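Local coordinates for protein putative LacI-family transcriptional regulator (Bacteroides fragilis, PDB 3GBV) that probably regulates transcription as a LacI-type repressor or activator, sensing a small ligand through a two-lobed domain of the periplasmic binding protein type, at residues A12-H18 with A45-D51; G30-A34 with G258-I262; Y50-Y55 with A76-Y82; I100-I104 with G150-Q154. All blocks are in the same frame, centred on the assembly; numbering follows the deposited sequence.

Contact 1 of 4, residues A12-H18 with A45-D51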
loop_
_atom_site.group_PDB
_atom_site.type_symbol
_atom_site.label_atom_id
_atom_site.label_comp_id
_atom_site.label_asym_id
_atom_site.label_seq_id
_atom_site.Cartn_x
_atom_site.Cartn_y
_atom_site.Cartn_z
ATOM N N ALA A 12 11.271 15.564 -22.789
ATOM C CA ALA A 12 10.642 16.761 -22.239
ATOM C C ALA A 12 9.499 16.364 -21.304
ATOM O O ALA A 12 8.582 15.648 -21.707
ATOM C CB ALA A 12 10.123 17.646 -23.373
ATOM N N CYS A 13 9.554 16.827 -20.062
ATOM C CA CYS A 13 8.512 16.513 -19.088
ATOM C C CYS A 13 7.719 17.775 -18.772
ATOM O O CYS A 13 8.229 18.694 -18.135
ATOM C CB CYS A 13 9.137 15.953 -17.807
ATOM S SG CYS A 13 10.334 14.614 -18.099
ATOM N N LEU A 14 6.470 17.818 -19.220
ATOM C CA LEU A 14 5.626 18.988 -19.001
ATOM C C LEU A 14 4.674 18.761 -17.832
ATOM O O LEU A 14 3.760 17.937 -17.904
ATOM C CB LEU A 14 4.850 19.295 -20.285
ATOM C CG LEU A 14 4.123 20.636 -20.394
ATOM C CD1 LEU A 14 5.118 21.779 -20.222
ATOM C CD2 LEU A 14 3.418 20.722 -21.756
ATOM N N LEU A 15 4.909 19.492 -16.747
ATOM C CA LEU A 15 4.102 19.370 -15.542
ATOM C C LEU A 15 3.565 20.731 -15.110
ATOM O O LEU A 15 4.115 21.774 -15.474
ATOM C CB LEU A 15 4.952 18.794 -14.406
ATOM C CG LEU A 15 5.712 17.489 -14.644
ATOM C CD1 LEU A 15 6.696 17.270 -13.505
ATOM C CD2 LEU A 15 4.739 16.334 -14.749
ATOM N N PRO A 16 2.472 20.740 -14.334
ATOM C CA PRO A 16 1.870 21.988 -13.850
ATOM C C PRO A 16 2.803 22.722 -12.887
ATOM O O PRO A 16 3.435 22.095 -12.033
ATOM C CB PRO A 16 0.607 21.509 -13.129
ATOM C CG PRO A 16 0.261 20.230 -13.825
ATOM C CD PRO A 16 1.617 19.584 -14.002
ATOM N N LYS A 17 2.896 24.043 -13.022
ATOM C CA LYS A 17 3.729 24.827 -12.115
ATOM C C LYS A 17 3.236 24.505 -10.710
ATOM O O LYS A 17 2.048 24.258 -10.506
ATOM C CB LYS A 17 3.574 26.333 -12.381
ATOM C CG LYS A 17 4.279 26.846 -13.640
ATOM C CD LYS A 17 3.903 28.303 -13.927
ATOM C CE LYS A 17 4.560 28.832 -15.203
ATOM N NZ LYS A 17 3.947 30.126 -15.651
ATOM N N HIS A 18 4.148 24.506 -9.746
ATOM C CA HIS A 18 3.794 24.195 -8.368
ATOM C C HIS A 18 4.888 24.653 -7.406
ATOM O O HIS A 18 5.948 25.110 -7.833
ATOM C CB HIS A 18 3.590 22.685 -8.219
ATOM C CG HIS A 18 4.829 21.881 -8.471
ATOM N ND1 HIS A 18 5.312 21.628 -9.737
ATOM C CD2 HIS A 18 5.709 21.309 -7.614
ATOM C CE1 HIS A 18 6.434 20.939 -9.651
ATOM N NE2 HIS A 18 6.699 20.732 -8.372
ATOM N N ALA A 45 16.368 14.701 -18.869
ATOM C CA ALA A 45 14.973 15.048 -18.710
ATOM C C ALA A 45 14.866 16.553 -18.574
ATOM O O ALA A 45 15.387 17.135 -17.618
ATOM C CB ALA A 45 14.413 14.377 -17.478
ATOM N N ASN A 46 14.202 17.179 -19.540
ATOM C CA ASN A 46 14.023 18.618 -19.507
ATOM C C ASN A 46 12.639 18.954 -18.961
ATOM O O ASN A 46 11.629 18.887 -19.668
ATOM C CB ASN A 46 14.209 19.219 -20.900
ATOM C CG ASN A 46 13.955 20.708 -20.918
ATOM O OD1 ASN A 46 14.318 21.417 -19.979
ATOM N ND2 ASN A 46 13.338 21.196 -21.989
ATOM N N ILE A 47 12.608 19.315 -17.687
ATOM C CA ILE A 47 11.367 19.649 -17.025
ATOM C C ILE A 47 10.981 21.101 -17.243
ATOM O O ILE A 47 11.774 22.004 -16.998
ATOM C CB ILE A 47 11.472 19.414 -15.509
ATOM C CG1 ILE A 47 11.900 17.970 -15.232
ATOM C CG2 ILE A 47 10.138 19.732 -14.845
ATOM C CD1 ILE A 47 12.126 17.670 -13.760
ATOM N N THR A 48 9.768 21.325 -17.729
ATOM C CA THR A 48 9.285 22.687 -17.902
ATOM C C THR A 48 7.918 22.699 -17.263
ATOM O O THR A 48 7.170 21.727 -17.363
ATOM C CB THR A 48 9.147 23.122 -19.387
ATOM O OG1 THR A 48 8.011 22.486 -19.983
ATOM C CG2 THR A 48 10.393 22.767 -20.162
ATOM N N HIS A 49 7.605 23.793 -16.588
ATOM C CA HIS A 49 6.324 23.936 -15.921
ATOM C C HIS A 49 5.434 24.829 -16.752
ATOM O O HIS A 49 5.914 25.714 -17.463
ATOM C CB HIS A 49 6.544 24.523 -14.542
ATOM C CG HIS A 49 7.482 23.717 -13.710
ATOM N ND1 HIS A 49 7.127 22.508 -13.155
ATOM C CD2 HIS A 49 8.785 23.908 -13.398
ATOM C CE1 HIS A 49 8.172 21.988 -12.536
ATOM N NE2 HIS A 49 9.191 22.817 -12.671
ATOM N N TYR A 50 4.133 24.601 -16.659
ATOM C CA TYR A 50 3.191 25.377 -17.439
ATOM C C TYR A 50 2.042 25.922 -16.612
ATOM O O TYR A 50 1.699 25.367 -15.564
ATOM C CB TYR A 50 2.632 24.511 -18.567
ATOM C CG TYR A 50 1.699 23.410 -18.107
ATOM C CD1 TYR A 50 0.350 23.671 -17.858
ATOM C CD2 TYR A 50 2.150 22.093 -17.972
ATOM C CE1 TYR A 50 -0.532 22.647 -17.502
ATOM C CE2 TYR A 50 1.277 21.061 -17.612
ATOM C CZ TYR A 50 -0.066 21.345 -17.383
ATOM O OH TYR A 50 -0.947 20.323 -17.076
ATOM N N ASP A 51 1.450 27.015 -17.088
ATOM C CA ASP A 51 0.305 27.606 -16.415
ATOM C C ASP A 51 -0.838 26.749 -16.932
ATOM O O ASP A 51 -1.101 26.722 -18.130
ATOM C CB ASP A 51 0.106 29.060 -16.846
ATOM C CG ASP A 51 -0.906 29.786 -15.978
ATOM O OD1 ASP A 51 -1.851 29.123 -15.486
ATOM O OD2 ASP A 51 -0.762 31.018 -15.798
#
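Cys13, Leu15 and Lys17 pair with residues 46-50 as the two parallel strands of the beta-alpha-beta unit 9-16, 23-37, 43-50, at the edge of the six-stranded sheet where strand 43-50 is outermost within the chain. The short axes lie 4.6 Å apart at 23°. Five backbone bonds alternate between the strands, from Cys13 N to Asn46 O (3.0 Å) through to Lys17 N to Tyr50 O (3.1 Å). Cys13, Leu15, Ile47 and His49 face helix 23-37, while Leu14 and Thr48 share the other face with helix 55-66. The Tyr50 ring, with CG between backbone N and carbonyl carbon (chi1 70°), folds back along Pro16 and receives its CA over one face, 4.0 Å from the ring centroid. Leu14 CG reaches Tyr50 CD2 at 3.4 Å, crossing it at about a right angle. Lys17 CG packs on His49 CB at 3.4 Å. His18 CE1 approaches His49 CE1 obliquely, while His18 ND1 donates to Pro16 O in the imidazole plane (3.0 Å), which restrains that ring's rotation. Thr48 OG1 and His49 ND1 are buried without a partner in the model. All five cross-strand bonds are main-chain, so the pairing does not depend on side-chain polarity.

Contact 2 of 4, residues G30-A34 with G258-I262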
loop_
_atom_site.group_PDB
_atom_site.type_symbol
_atom_site.label_atom_id
_atom_site.label_comp_id
_atom_site.label_asym_id
_atom_site.label_seq_id
_atom_site.Cartn_x
_atom_site.Cartn_y
_atom_site.Cartn_z
ATOM N N GLY A 30 11.091 11.147 -8.982
ATOM C CA GLY A 30 11.041 9.913 -9.744
ATOM C C GLY A 30 11.797 10.049 -11.051
ATOM O O GLY A 30 12.636 9.213 -11.377
ATOM N N ILE A 31 11.494 11.108 -11.795
ATOM C CA ILE A 31 12.142 11.371 -13.069
ATOM C C ILE A 31 13.658 11.464 -12.886
ATOM O O ILE A 31 14.427 10.885 -13.659
ATOM C CB ILE A 31 11.615 12.691 -13.687
ATOM C CG1 ILE A 31 10.152 12.518 -14.131
ATOM C CG2 ILE A 31 12.480 13.102 -14.862
ATOM C CD1 ILE A 31 9.448 13.834 -14.444
ATOM N N ARG A 32 14.087 12.190 -11.859
ATOM C CA ARG A 32 15.512 12.345 -11.603
ATOM C C ARG A 32 16.179 11.003 -11.328
ATOM O O ARG A 32 17.230 10.699 -11.894
ATOM C CB ARG A 32 15.750 13.294 -10.422
ATOM C CG ARG A 32 15.416 14.739 -10.728
ATOM C CD ARG A 32 16.193 15.192 -11.938
ATOM N NE ARG A 32 15.745 16.482 -12.451
ATOM C CZ ARG A 32 16.202 17.027 -13.575
ATOM N NH1 ARG A 32 17.119 16.386 -14.295
ATOM N NH2 ARG A 32 15.744 18.205 -13.986
ATOM N N GLU A 33 15.568 10.204 -10.458
ATOM C CA GLU A 33 16.112 8.899 -10.132
ATOM C C GLU A 33 16.256 8.079 -11.412
ATOM O O GLU A 33 17.220 7.328 -11.566
ATOM C CB GLU A 33 15.201 8.178 -9.140
ATOM C CG GLU A 33 15.680 6.789 -8.714
ATOM C CD GLU A 33 17.038 6.814 -8.023
ATOM O OE1 GLU A 33 17.219 7.630 -7.085
ATOM O OE2 GLU A 33 17.920 6.014 -8.412
ATOM N N ALA A 34 15.304 8.231 -12.331
ATOM C CA ALA A 34 15.343 7.496 -13.596
ATOM C C ALA A 34 16.475 7.983 -14.502
ATOM O O ALA A 34 17.129 7.189 -15.177
ATOM C CB ALA A 34 14.005 7.619 -14.322
ATOM N N GLY A 258 6.730 8.789 -12.166
ATOM C CA GLY A 258 7.708 9.582 -12.892
ATOM C C GLY A 258 8.832 8.691 -13.392
ATOM O O GLY A 258 9.263 8.779 -14.546
ATOM N N PHE A 259 9.304 7.822 -12.509
ATOM C CA PHE A 259 10.370 6.907 -12.854
ATOM C C PHE A 259 9.948 6.077 -14.069
ATOM O O PHE A 259 10.657 6.025 -15.072
ATOM C CB PHE A 259 10.671 5.987 -11.672
ATOM C CG PHE A 259 11.867 5.115 -11.881
ATOM C CD1 PHE A 259 13.146 5.594 -11.617
ATOM C CD2 PHE A 259 11.721 3.828 -12.390
ATOM C CE1 PHE A 259 14.270 4.808 -11.853
ATOM C CE2 PHE A 259 12.839 3.032 -12.631
ATOM C CZ PHE A 259 14.119 3.528 -12.361
ATOM N N ASN A 260 8.784 5.439 -13.978
ATOM C CA ASN A 260 8.272 4.612 -15.072
ATOM C C ASN A 260 8.068 5.356 -16.390
ATOM O O ASN A 260 8.264 4.783 -17.460
ATOM C CB ASN A 260 6.963 3.949 -14.657
ATOM C CG ASN A 260 7.187 2.703 -13.841
ATOM O OD1 ASN A 260 8.188 2.583 -13.138
ATOM N ND2 ASN A 260 6.251 1.767 -13.919
ATOM N N SER A 261 7.671 6.622 -16.325
ATOM C CA SER A 261 7.466 7.386 -17.550
ATOM C C SER A 261 8.745 7.414 -18.367
ATOM O O SER A 261 8.734 7.127 -19.566
ATOM C CB SER A 261 7.030 8.823 -17.240
ATOM O OG SER A 261 5.697 8.851 -16.761
ATOM N N ILE A 262 9.846 7.753 -17.699
ATOM C CA ILE A 262 11.158 7.841 -18.335
ATOM C C ILE A 262 11.646 6.467 -18.771
ATOM O O ILE A 262 12.201 6.307 -19.863
ATOM C CB ILE A 262 12.201 8.440 -17.375
ATOM C CG1 ILE A 262 11.717 9.792 -16.846
ATOM C CG2 ILE A 262 13.530 8.601 -18.102
ATOM C CD1 ILE A 262 11.568 10.858 -17.912
#
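Gly30 and Gly258 meet backbone to backbone, with Gly30 C 4.0 Å from Gly258 C, where helix 23-37 passes helix 254-270. The short helix axes come within 7.2 Å and cross at -45°, a close approach made possible because neither residue has a side chain to hold the helices apart. Gly30 O also lies 3.6 Å from Phe259 CA, a CA-H...O contact, while serving its own helix by accepting from Ala34 N. One turn further on, the Ala34 methyl wedges between two partners: CB stands 3.5 Å from Phe259 CD1 and 3.6 Å from Ile262 CB. Phe259 gets there because its CG is anti to the backbone N (chi1 -173°), which lays the ring along the flank of helix 23-37; CE1 then touches Ala34 CA at 3.4 Å, and Gly30 O lies at the ring edge. Glu33 extends this flank with its aliphatic part, CG 4.0 Å from Phe259 CE1. On the other flank Ile31 CG2 meets Ile262 CD1 at 3.9 Å, the two branched chains crossing at about a right angle. A second shell holds these isoleucines: both also rest on the sheet, Ile31 on Cys13 and Ala45, Ile262 on Phe11, Cys13 and Ile43. Since no polar group pairs across the helices, the chemistry implies that shape complementarity and van der Waals contact hold them together on one face of the sheet.

Contact 3 of 4, residues Y50-Y55 with A76-Y82. With EDO (1,2-ethanediol), chain C.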
loop_
_atom_site.group_PDB
_atom_site.type_symbol
_atom_site.label_atom_id
_atom_site.label_comp_id
_atom_site.label_asym_id
_atom_site.label_seq_id
_atom_site.Cartn_x
_atom_site.Cartn_y
_atom_site.Cartn_z
ATOM N N TYR A 50 4.133 24.601 -16.659
ATOM C CA TYR A 50 3.191 25.377 -17.439
ATOM C C TYR A 50 2.042 25.922 -16.612
ATOM O O TYR A 50 1.699 25.367 -15.564
ATOM C CB TYR A 50 2.632 24.511 -18.567
ATOM C CG TYR A 50 1.699 23.410 -18.107
ATOM C CD1 TYR A 50 0.350 23.671 -17.858
ATOM C CD2 TYR A 50 2.150 22.093 -17.972
ATOM C CE1 TYR A 50 -0.532 22.647 -17.502
ATOM C CE2 TYR A 50 1.277 21.061 -17.612
ATOM C CZ TYR A 50 -0.066 21.345 -17.383
ATOM O OH TYR A 50 -0.947 20.323 -17.076
ATOM N N ASP A 51 1.450 27.015 -17.088
ATOM C CA ASP A 51 0.305 27.606 -16.415
ATOM C C ASP A 51 -0.838 26.749 -16.932
ATOM O O ASP A 51 -1.101 26.722 -18.130
ATOM C CB ASP A 51 0.106 29.060 -16.846
ATOM C CG ASP A 51 -0.906 29.786 -15.978
ATOM O OD1 ASP A 51 -1.851 29.123 -15.486
ATOM O OD2 ASP A 51 -0.762 31.018 -15.798
ATOM N N PRO A 52 -1.529 26.034 -16.041
ATOM C CA PRO A 52 -2.634 25.170 -16.461
ATOM C C PRO A 52 -3.932 25.864 -16.855
ATOM O O PRO A 52 -4.770 25.274 -17.535
ATOM C CB PRO A 52 -2.854 24.258 -15.247
ATOM C CG PRO A 52 -1.619 24.461 -14.382
ATOM C CD PRO A 52 -1.294 25.904 -14.596
ATOM N N TYR A 53 -4.107 27.112 -16.440
ATOM C CA TYR A 53 -5.358 27.790 -16.733
ATOM C C TYR A 53 -5.269 28.974 -17.676
ATOM O O TYR A 53 -6.267 29.647 -17.941
ATOM C CB TYR A 53 -6.026 28.177 -15.411
ATOM C CG TYR A 53 -6.037 27.016 -14.434
ATOM C CD1 TYR A 53 -5.005 26.846 -13.509
ATOM C CD2 TYR A 53 -7.027 26.036 -14.500
ATOM C CE1 TYR A 53 -4.960 25.724 -12.677
ATOM C CE2 TYR A 53 -6.990 24.914 -13.676
ATOM C CZ TYR A 53 -5.957 24.764 -12.770
ATOM O OH TYR A 53 -5.921 23.654 -11.966
ATOM N N ASP A 54 -4.072 29.209 -18.197
ATOM C CA ASP A 54 -3.847 30.295 -19.136
ATOM C C ASP A 54 -3.555 29.649 -20.489
ATOM O O ASP A 54 -2.421 29.255 -20.761
ATOM C CB ASP A 54 -2.651 31.131 -18.688
ATOM C CG ASP A 54 -2.437 32.354 -19.555
ATOM O OD1 ASP A 54 -2.447 32.222 -20.799
ATOM O OD2 ASP A 54 -2.253 33.451 -18.990
ATOM N N TYR A 55 -4.584 29.534 -21.323
ATOM C CA TYR A 55 -4.453 28.914 -22.639
ATOM C C TYR A 55 -3.288 29.456 -23.441
ATOM O O TYR A 55 -2.421 28.703 -23.883
ATOM C CB TYR A 55 -5.736 29.103 -23.450
ATOM C CG TYR A 55 -5.581 28.796 -24.926
ATOM C CD1 TYR A 55 -5.634 27.488 -25.403
ATOM C CD2 TYR A 55 -5.374 29.824 -25.845
ATOM C CE1 TYR A 55 -5.492 27.214 -26.769
ATOM C CE2 TYR A 55 -5.229 29.563 -27.206
ATOM C CZ TYR A 55 -5.290 28.260 -27.663
ATOM O OH TYR A 55 -5.171 28.031 -29.012
ATOM N N ALA A 76 1.620 15.676 -17.926
ATOM C CA ALA A 76 0.526 15.584 -16.965
ATOM C C ALA A 76 -0.512 16.627 -17.357
ATOM O O ALA A 76 -0.296 17.821 -17.165
ATOM C CB ALA A 76 1.031 15.864 -15.567
ATOM N N PRO A 77 -1.649 16.189 -17.917
ATOM C CA PRO A 77 -2.743 17.076 -18.352
ATOM C C PRO A 77 -3.585 17.634 -17.203
ATOM O O PRO A 77 -3.863 16.937 -16.236
ATOM C CB PRO A 77 -3.594 16.178 -19.257
ATOM C CG PRO A 77 -2.710 14.980 -19.555
ATOM C CD PRO A 77 -1.924 14.798 -18.301
ATOM N N THR A 78 -3.991 18.890 -17.317
ATOM C CA THR A 78 -4.837 19.505 -16.300
ATOM C C THR A 78 -6.152 19.845 -17.007
ATOM O O THR A 78 -7.174 19.196 -16.769
ATOM C CB THR A 78 -4.184 20.786 -15.711
ATOM O OG1 THR A 78 -2.935 20.447 -15.091
ATOM C CG2 THR A 78 -5.091 21.419 -14.668
ATOM N N VAL A 79 -6.115 20.852 -17.879
ATOM C CA VAL A 79 -7.282 21.264 -18.655
ATOM C C VAL A 79 -7.101 20.632 -20.037
ATOM O O VAL A 79 -6.386 21.166 -20.885
ATOM C CB VAL A 79 -7.353 22.814 -18.814
ATOM C CG1 VAL A 79 -8.459 23.193 -19.778
ATOM C CG2 VAL A 79 -7.589 23.476 -17.455
ATOM N N PRO A 80 -7.744 19.486 -20.281
ATOM C CA PRO A 80 -7.599 18.833 -21.587
ATOM C C PRO A 80 -8.006 19.645 -22.822
ATOM O O PRO A 80 -7.420 19.475 -23.892
ATOM C CB PRO A 80 -8.415 17.545 -21.423
ATOM C CG PRO A 80 -9.475 17.933 -20.442
ATOM C CD PRO A 80 -8.702 18.756 -19.428
ATOM N N GLN A 81 -8.984 20.533 -22.685
ATOM C CA GLN A 81 -9.429 21.314 -23.835
ATOM C C GLN A 81 -8.413 22.321 -24.375
ATOM O O GLN A 81 -8.678 23.011 -25.356
ATOM C CB GLN A 81 -10.751 22.027 -23.530
ATOM C CG GLN A 81 -10.791 22.745 -22.198
ATOM C CD GLN A 81 -11.395 21.892 -21.100
ATOM O OE1 GLN A 81 -10.994 20.747 -20.887
ATOM N NE2 GLN A 81 -12.369 22.456 -20.386
ATOM N N TYR A 82 -7.253 22.409 -23.737
ATOM C CA TYR A 82 -6.209 23.315 -24.205
ATOM C C TYR A 82 -5.106 22.502 -24.876
ATOM O O TYR A 82 -4.128 23.074 -25.348
ATOM C CB TYR A 82 -5.572 24.077 -23.034
ATOM C CG TYR A 82 -6.415 25.150 -22.380
ATOM C CD1 TYR A 82 -7.675 25.491 -22.874
ATOM C CD2 TYR A 82 -5.947 25.824 -21.250
ATOM C CE1 TYR A 82 -8.452 26.479 -22.252
ATOM C CE2 TYR A 82 -6.709 26.808 -20.626
ATOM C CZ TYR A 82 -7.959 27.131 -21.130
ATOM O OH TYR A 82 -8.714 28.101 -20.510
HETATM C C1 EDO C . -2.838 21.190 -20.011
HETATM O O1 EDO C . -3.907 20.244 -19.921
HETATM C C2 EDO C . -3.388 22.609 -19.841
HETATM O O2 EDO C . -4.051 22.726 -18.573
#
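Tyr82 packs against Tyr55 and the main chain before it. From CB, 4.1 Å from C2 of a bound 1,2-ethanediol, CG goes anti to the carbonyl carbon (chi1 -72°), which turns one ring face to Tyr55. CG and CD1 take the edge of the Tyr55 ring, whose CD1 is 3.8 Å from Tyr82 CD1, in a T-shaped pair with planes at 74°. CE2 lies 3.5 Å from Tyr55 N. Tyr55 CB covers the ring centre as a CH-pi donor, Val79 CG1 covers the opposite face, and the Tyr82 hydroxyl ends 3.9 Å from Tyr53 O. Deeper in, Tyr50 OH donates to Ala76 O (2.6 Å), in the carbonyl plane, and accepts from Thr78 OG1 (2.8 Å), so two bonds grip the buried phenol oxygen. Pro52 CB and the Tyr53 hydroxyl both approach Thr78 CG2. The diol, probably from the crystallisation liquor, bridges the loops: O2 donates to Pro52 O and accepts from Val79 N, while O1 accepts from Thr78 N. Asp51 OD1 accepts from Tyr53 N in an Asx turn, and Asp54 N-caps helix 55-66 through Ser57 N. These are loops at the C-terminal ends of parallel strands, where periplasmic-binding-protein-like domains characteristically build the ligand cleft.

Contact 4 of 4, residues I100-I104 with G150-Q154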
loop_
_atom_site.group_PDB
_atom_site.type_symbol
_atom_site.label_atom_id
_atom_site.label_comp_id
_atom_site.label_asym_id
_atom_site.label_seq_id
_atom_site.Cartn_x
_atom_site.Cartn_y
_atom_site.Cartn_z
ATOM N N ILE A 100 0.478 11.036 -17.673
ATOM C CA ILE A 100 0.587 10.654 -16.286
ATOM C C ILE A 100 -0.574 11.329 -15.579
ATOM O O ILE A 100 -1.000 12.427 -15.965
ATOM C CB ILE A 100 1.909 11.116 -15.651
ATOM C CG1 ILE A 100 2.143 12.595 -15.950
ATOM C CG2 ILE A 100 3.049 10.263 -16.157
ATOM C CD1 ILE A 100 3.420 13.153 -15.334
ATOM N N ASP A 101 -1.093 10.649 -14.563
ATOM C CA ASP A 101 -2.199 11.142 -13.756
ATOM C C ASP A 101 -3.567 11.104 -14.442
ATOM O O ASP A 101 -4.462 10.379 -14.005
ATOM C CB ASP A 101 -1.904 12.559 -13.282
ATOM C CG ASP A 101 -2.842 12.993 -12.201
ATOM O OD1 ASP A 101 -2.861 12.314 -11.150
ATOM O OD2 ASP A 101 -3.561 13.991 -12.408
ATOM N N SER A 102 -3.733 11.885 -15.507
ATOM C CA SER A 102 -4.997 11.920 -16.237
ATOM C C SER A 102 -4.824 11.427 -17.666
ATOM O O SER A 102 -3.774 11.632 -18.276
ATOM C CB SER A 102 -5.555 13.350 -16.295
ATOM O OG SER A 102 -5.843 13.871 -15.011
ATOM N N GLN A 103 -5.863 10.785 -18.197
ATOM C CA GLN A 103 -5.849 10.305 -19.576
ATOM C C GLN A 103 -6.671 11.323 -20.364
ATOM O O GLN A 103 -7.444 12.088 -19.782
ATOM C CB GLN A 103 -6.529 8.933 -19.710
ATOM C CG GLN A 103 -6.124 7.898 -18.678
ATOM C CD GLN A 103 -6.816 6.558 -18.888
ATOM O OE1 GLN A 103 -6.565 5.867 -19.877
ATOM N NE2 GLN A 103 -7.697 6.185 -17.955
ATOM N N ILE A 104 -6.483 11.340 -21.679
ATOM C CA ILE A 104 -7.230 12.218 -22.578
ATOM C C ILE A 104 -7.690 11.256 -23.670
ATOM O O ILE A 104 -7.015 11.059 -24.680
ATOM C CB ILE A 104 -6.337 13.348 -23.180
ATOM C CG1 ILE A 104 -5.896 14.315 -22.071
ATOM C CG2 ILE A 104 -7.109 14.105 -24.261
ATOM C CD1 ILE A 104 -5.078 15.500 -22.552
ATOM N N GLY A 150 -10.473 21.350 -13.418
ATOM C CA GLY A 150 -9.207 20.959 -14.024
ATOM C C GLY A 150 -8.462 19.673 -13.696
ATOM O O GLY A 150 -7.362 19.725 -13.134
ATOM N N SER A 151 -9.038 18.531 -14.070
ATOM C CA SER A 151 -8.418 17.226 -13.855
ATOM C C SER A 151 -9.391 16.097 -14.160
ATOM O O SER A 151 -10.365 15.898 -13.435
ATOM C CB SER A 151 -7.929 17.082 -12.412
ATOM O OG SER A 151 -7.416 15.779 -12.171
ATOM N N ASN A 152 -9.133 15.354 -15.229
ATOM C CA ASN A 152 -10.005 14.243 -15.581
ATOM C C ASN A 152 -9.961 13.167 -14.501
ATOM O O ASN A 152 -10.988 12.566 -14.175
ATOM C CB ASN A 152 -9.611 13.648 -16.940
ATOM C CG ASN A 152 -9.987 14.552 -18.102
ATOM O OD1 ASN A 152 -10.996 15.261 -18.045
ATOM N ND2 ASN A 152 -9.190 14.521 -19.169
ATOM N N GLN A 153 -8.773 12.924 -13.948
ATOM C CA GLN A 153 -8.626 11.936 -12.885
ATOM C C GLN A 153 -9.582 12.319 -11.749
ATOM O O GLN A 153 -10.324 11.475 -11.245
ATOM C CB GLN A 153 -7.176 11.905 -12.375
ATOM C CG GLN A 153 -6.949 11.074 -11.100
ATOM C CD GLN A 153 -6.944 9.571 -11.337
ATOM O OE1 GLN A 153 -7.378 8.793 -10.476
ATOM N NE2 GLN A 153 -6.435 9.151 -12.491
ATOM N N GLN A 154 -9.571 13.595 -11.367
ATOM C CA GLN A 154 -10.434 14.095 -10.289
ATOM C C GLN A 154 -11.921 13.949 -10.587
ATOM O O GLN A 154 -12.674 13.438 -9.765
ATOM C CB GLN A 154 -10.124 15.563 -10.003
ATOM C CG GLN A 154 -8.820 15.778 -9.244
ATOM C CD GLN A 154 -8.414 17.234 -9.205
ATOM O OE1 GLN A 154 -9.247 18.118 -9.382
ATOM N NE2 GLN A 154 -7.131 17.490 -8.966
HETATM O O HOH W 1 -5.596 14.660 -10.776
HETATM O O HOH W 2 -6.807 16.515 -16.853
#
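Ser102 and Gln153 bring their CA atoms within 4.9 Å, where a loop that begins with a classic gamma turn at Asp101 (phi 74°, psi -65°; Ser102 N to Ile100 O, 2.8 Å) meets the first turn of helix 152-168. Three hydrogen bonds cross, all donated from the helix side. Gln153 N gives its hydrogen to Ser102 OG at 3.3 Å, so a hydroxyl from the loop serves one of the amides at the helix start. Its neighbour, Gln154 N, is capped from within by Ser151 OG (3.2 Å), the N-cap. The Gln153 chain, with CG anti to the backbone N and a bend at chi2 (76°), curls back until NE2 reaches Asp101 O at 2.8 Å, almost in line with the carbonyl bond. Gln115 O takes another bond from the same nitrogen and Arg157 NE donates to OE1, which together fix the rotation of the amide. Asn152 ND2 reaches Gln103 O at 3.1 Å, tilted from its amide plane. One water accepts from Asn152 N; another donates to Asp101 OD2 and bonds Ser151 OG. Through that second water the Asp101 carboxylate is tied to the N-cap residue, close to the helix N terminus, whose partial positive charge might help to stabilise it. A bound 1,2-ethanediol lies about 3 Å from this side chain. In the fold, the 100-104 loop follows strand 97-100 of the parallel sheet, whereas helix 152-168 follows strand 137-144 of the mixed sheet, so polar bonds join the two lobes here.

From the N terminus, contact 1 closes first, returning the chain through helix 23-37 to set strand 43-50 beside strand 9-16. Contact 2 starts inside that loop and ends more than 220 residues later, so the two cross; its helix pair packs on the strands of contact 1. Contacts 3 and 4 are both nested within the long loop of contact 2 and follow contact 1 in series. Contact 3 shares Tyr50 and Asp51 with contact 1 and draws together loops following strands 43-50 and 72-75. Contact 4 then links this lobe to the second, with Thr78 touching Gly150 between contacts 3 and 4.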